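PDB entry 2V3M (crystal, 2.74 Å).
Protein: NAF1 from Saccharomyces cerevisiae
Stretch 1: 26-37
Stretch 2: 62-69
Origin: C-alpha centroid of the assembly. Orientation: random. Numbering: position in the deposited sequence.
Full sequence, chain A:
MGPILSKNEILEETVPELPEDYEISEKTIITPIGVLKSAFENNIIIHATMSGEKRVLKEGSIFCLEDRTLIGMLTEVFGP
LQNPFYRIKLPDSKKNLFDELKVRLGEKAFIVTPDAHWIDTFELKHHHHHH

Stretch 1 26-37: EKTIITPIGVLK
Stretch 2 62-69: IFCLEDRT

Residues 30-37 form a strand, preceded by a loop from Glu26 to Ile29; the second stretch enters as a strand at Ile62 and leaves through a type I turn from Leu65 to Arg68, closed by Arg68 N to Leu65 O (3.1 Å). Leu65 N also donates to Thr69 O (2.9 Å). The strand axes cross at 87° and approach to 8.5 Å. No backbone-to-backbone hydrogen bond links the stretches; every contact involves at least one side chain, and Arg68 binds a backbone carbonyl, Thr28 O. CA-CA register is Glu26-Arg68 7.7 Å, Ile30-Glu66 7.9 Å, Ile33-Phe63 8.5 Å and Leu36-Leu65 8.5 Å.

Arg68, at phi/psi 66/21 with chi1 m and chi2 t, buries the most surface. Its NH1 donates to Thr28 O (2.8 Å, 160°), and NH2 adds a weak bond to the same oxygen (3.2 Å, 135°). Ile30 CD1 covers one guanidinium face, 3.5 Å from NH1, while Glu26 O lies over the opposite face. Glu26 OE1 sits 3.4 Å from Arg68 NE, a salt bridge of charge alone, because the oxygen is well out of the guanidinium plane.

Apolar pairs continue along the strand: Ile30 CG1 meets Cys64 SG (3.4 Å; Cys64 chi1 p), Ile33 CG2 (chi1 t) reaches the ring edge of Phe63 at CE2 (3.9 Å; chi1 m), and Leu36 CD2 (chi1 t, chi2 p) touches Leu65 CD1 (4.3 Å; chi1 m).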

# COMPACT_ATOMS: atom_id res chain seq x y z
N GLU A 26 -17.12 -16.63 17.42
CA GLU A 26 -18.30 -15.84 17.03
C GLU A 26 -18.92 -14.94 18.10
O GLU A 26 -19.75 -14.06 17.84
CB GLU A 26 -19.37 -16.81 16.61
CG GLU A 26 -20.28 -16.26 15.59
CD GLU A 26 -19.82 -16.41 14.18
OE1 GLU A 26 -18.90 -15.77 13.79
OE2 GLU A 26 -20.40 -17.12 13.40
N LYS A 27 -18.55 -15.24 19.33
CA LYS A 27 -18.91 -14.44 20.46
C LYS A 27 -18.14 -13.15 20.49
O LYS A 27 -18.68 -12.18 20.98
CB LYS A 27 -18.46 -15.11 21.73
CG LYS A 27 -18.89 -16.39 21.89
CD LYS A 27 -20.25 -16.26 22.31
CE LYS A 27 -20.70 -17.56 22.66
NZ LYS A 27 -20.04 -18.47 21.80
N THR A 28 -16.87 -13.13 20.08
CA THR A 28 -16.09 -12.03 20.53
C THR A 28 -16.52 -10.76 19.80
O THR A 28 -17.17 -10.84 18.76
CB THR A 28 -14.56 -12.29 20.53
OG1 THR A 28 -14.06 -12.66 19.26
CG2 THR A 28 -14.20 -13.32 21.49
N ILE A 29 -16.20 -9.60 20.39
CA ILE A 29 -16.55 -8.31 19.82
C ILE A 29 -15.58 -7.95 18.73
O ILE A 29 -14.39 -8.15 18.85
CB ILE A 29 -16.69 -7.24 20.91
CG1 ILE A 29 -17.64 -7.81 21.95
CG2 ILE A 29 -17.16 -5.90 20.31
CD1 ILE A 29 -18.12 -6.97 23.00
N ILE A 30 -16.17 -7.47 17.65
CA ILE A 30 -15.49 -7.08 16.45
C ILE A 30 -15.78 -5.57 16.35
O ILE A 30 -16.89 -5.12 16.68
CB ILE A 30 -16.07 -7.93 15.29
CG1 ILE A 30 -14.98 -8.62 14.54
CG2 ILE A 30 -16.74 -7.16 14.22
CD1 ILE A 30 -14.53 -9.71 15.17
N THR A 31 -14.80 -4.76 15.95
CA THR A 31 -15.04 -3.30 15.84
C THR A 31 -14.59 -2.72 14.48
O THR A 31 -13.43 -2.92 14.12
CB THR A 31 -14.27 -2.64 16.93
OG1 THR A 31 -14.92 -2.93 18.12
CG2 THR A 31 -14.18 -1.09 16.77
N PRO A 32 -15.48 -2.01 13.75
CA PRO A 32 -15.11 -1.54 12.42
C PRO A 32 -13.86 -0.65 12.52
O PRO A 32 -13.70 0.07 13.51
CB PRO A 32 -16.35 -0.77 11.96
CG PRO A 32 -17.03 -0.38 13.21
CD PRO A 32 -16.82 -1.55 14.14
N ILE A 33 -12.94 -0.76 11.58
CA ILE A 33 -11.73 -0.02 11.71
C ILE A 33 -11.32 0.67 10.38
O ILE A 33 -10.65 1.68 10.44
CB ILE A 33 -10.60 -0.98 12.21
CG1 ILE A 33 -9.41 -0.19 12.74
CG2 ILE A 33 -10.08 -1.89 11.11
CD1 ILE A 33 -9.69 0.46 14.13
N GLY A 34 -11.72 0.10 9.22
CA GLY A 34 -11.34 0.68 7.90
C GLY A 34 -11.80 -0.20 6.75
O GLY A 34 -12.86 -0.92 6.86
N VAL A 35 -11.09 -0.12 5.61
CA VAL A 35 -11.59 -0.77 4.42
C VAL A 35 -10.40 -1.39 3.84
O VAL A 35 -9.37 -0.78 3.78
CB VAL A 35 -12.20 0.21 3.44
CG1 VAL A 35 -12.55 -0.49 2.09
CG2 VAL A 35 -13.39 0.93 4.05
N LEU A 36 -10.49 -2.66 3.46
CA LEU A 36 -9.36 -3.37 2.86
C LEU A 36 -9.12 -2.74 1.51
O LEU A 36 -10.05 -2.77 0.65
CB LEU A 36 -9.78 -4.82 2.73
CG LEU A 36 -8.91 -5.87 2.04
CD1 LEU A 36 -7.65 -6.04 2.76
CD2 LEU A 36 -9.61 -7.23 2.01
N LYS A 37 -7.96 -2.10 1.31
CA LYS A 37 -7.73 -1.39 0.06
C LYS A 37 -6.68 -1.97 -0.87
O LYS A 37 -6.75 -1.74 -2.03
CB LYS A 37 -7.41 0.02 0.34
CG LYS A 37 -8.66 0.77 0.82
CD LYS A 37 -9.61 1.03 -0.29
CE LYS A 37 -10.55 2.16 0.05
NZ LYS A 37 -11.56 2.35 -1.08
N ILE A 62 -5.57 -7.72 16.23
CA ILE A 62 -5.87 -8.56 15.04
C ILE A 62 -7.00 -8.03 14.18
O ILE A 62 -8.11 -7.80 14.70
CB ILE A 62 -6.40 -9.91 15.40
CG1 ILE A 62 -5.69 -10.63 16.58
CG2 ILE A 62 -6.46 -10.76 14.16
CD1 ILE A 62 -4.33 -10.20 16.95
N PHE A 63 -6.73 -7.88 12.88
CA PHE A 63 -7.72 -7.46 11.91
C PHE A 63 -8.44 -8.67 11.35
O PHE A 63 -7.82 -9.74 11.20
CB PHE A 63 -6.98 -6.75 10.82
CG PHE A 63 -6.37 -5.48 11.26
CD1 PHE A 63 -5.13 -5.47 11.88
CD2 PHE A 63 -6.98 -4.25 11.02
CE1 PHE A 63 -4.54 -4.24 12.27
CE2 PHE A 63 -6.41 -3.05 11.41
CZ PHE A 63 -5.22 -3.04 12.04
N CYS A 64 -9.72 -8.49 11.02
CA CYS A 64 -10.55 -9.50 10.33
C CYS A 64 -11.60 -8.83 9.46
O CYS A 64 -11.78 -7.66 9.57
CB CYS A 64 -11.28 -10.38 11.34
SG CYS A 64 -12.41 -9.46 12.53
N LEU A 65 -12.28 -9.58 8.62
CA LEU A 65 -13.35 -9.06 7.84
C LEU A 65 -14.58 -9.16 8.72
O LEU A 65 -14.45 -9.66 9.80
CB LEU A 65 -13.46 -9.89 6.54
CG LEU A 65 -12.56 -9.44 5.36
CD1 LEU A 65 -11.67 -8.28 5.67
CD2 LEU A 65 -11.79 -10.59 4.84
N GLU A 66 -15.74 -8.71 8.27
CA GLU A 66 -17.02 -8.91 8.96
C GLU A 66 -17.38 -10.35 9.16
O GLU A 66 -18.12 -10.68 10.06
CB GLU A 66 -18.13 -8.24 8.18
CG GLU A 66 -19.27 -7.85 9.00
CD GLU A 66 -20.19 -6.90 8.29
OE1 GLU A 66 -21.04 -6.33 8.95
OE2 GLU A 66 -20.06 -6.69 7.06
N ASP A 67 -16.95 -11.25 8.29
CA ASP A 67 -17.36 -12.65 8.52
C ASP A 67 -16.36 -13.34 9.44
O ASP A 67 -16.30 -14.56 9.54
CB ASP A 67 -17.51 -13.44 7.24
CG ASP A 67 -16.23 -13.48 6.41
OD1 ASP A 67 -15.24 -12.83 6.79
OD2 ASP A 67 -16.25 -14.13 5.32
N ARG A 68 -15.56 -12.55 10.10
CA ARG A 68 -14.52 -13.08 10.95
C ARG A 68 -13.38 -13.87 10.27
O ARG A 68 -12.65 -14.63 10.90
CB ARG A 68 -15.13 -13.84 12.10
CG ARG A 68 -15.69 -12.96 13.18
CD ARG A 68 -16.78 -13.61 13.92
NE ARG A 68 -17.76 -12.62 14.37
CZ ARG A 68 -17.70 -11.97 15.54
NH1 ARG A 68 -16.67 -12.18 16.35
NH2 ARG A 68 -18.64 -11.08 15.89
N THR A 69 -13.20 -13.63 8.98
CA THR A 69 -12.07 -14.12 8.26
C THR A 69 -10.90 -13.33 8.81
O THR A 69 -10.86 -12.11 8.77
CB THR A 69 -12.20 -13.91 6.76
OG1 THR A 69 -13.25 -14.74 6.25
CG2 THR A 69 -10.91 -14.31 6.11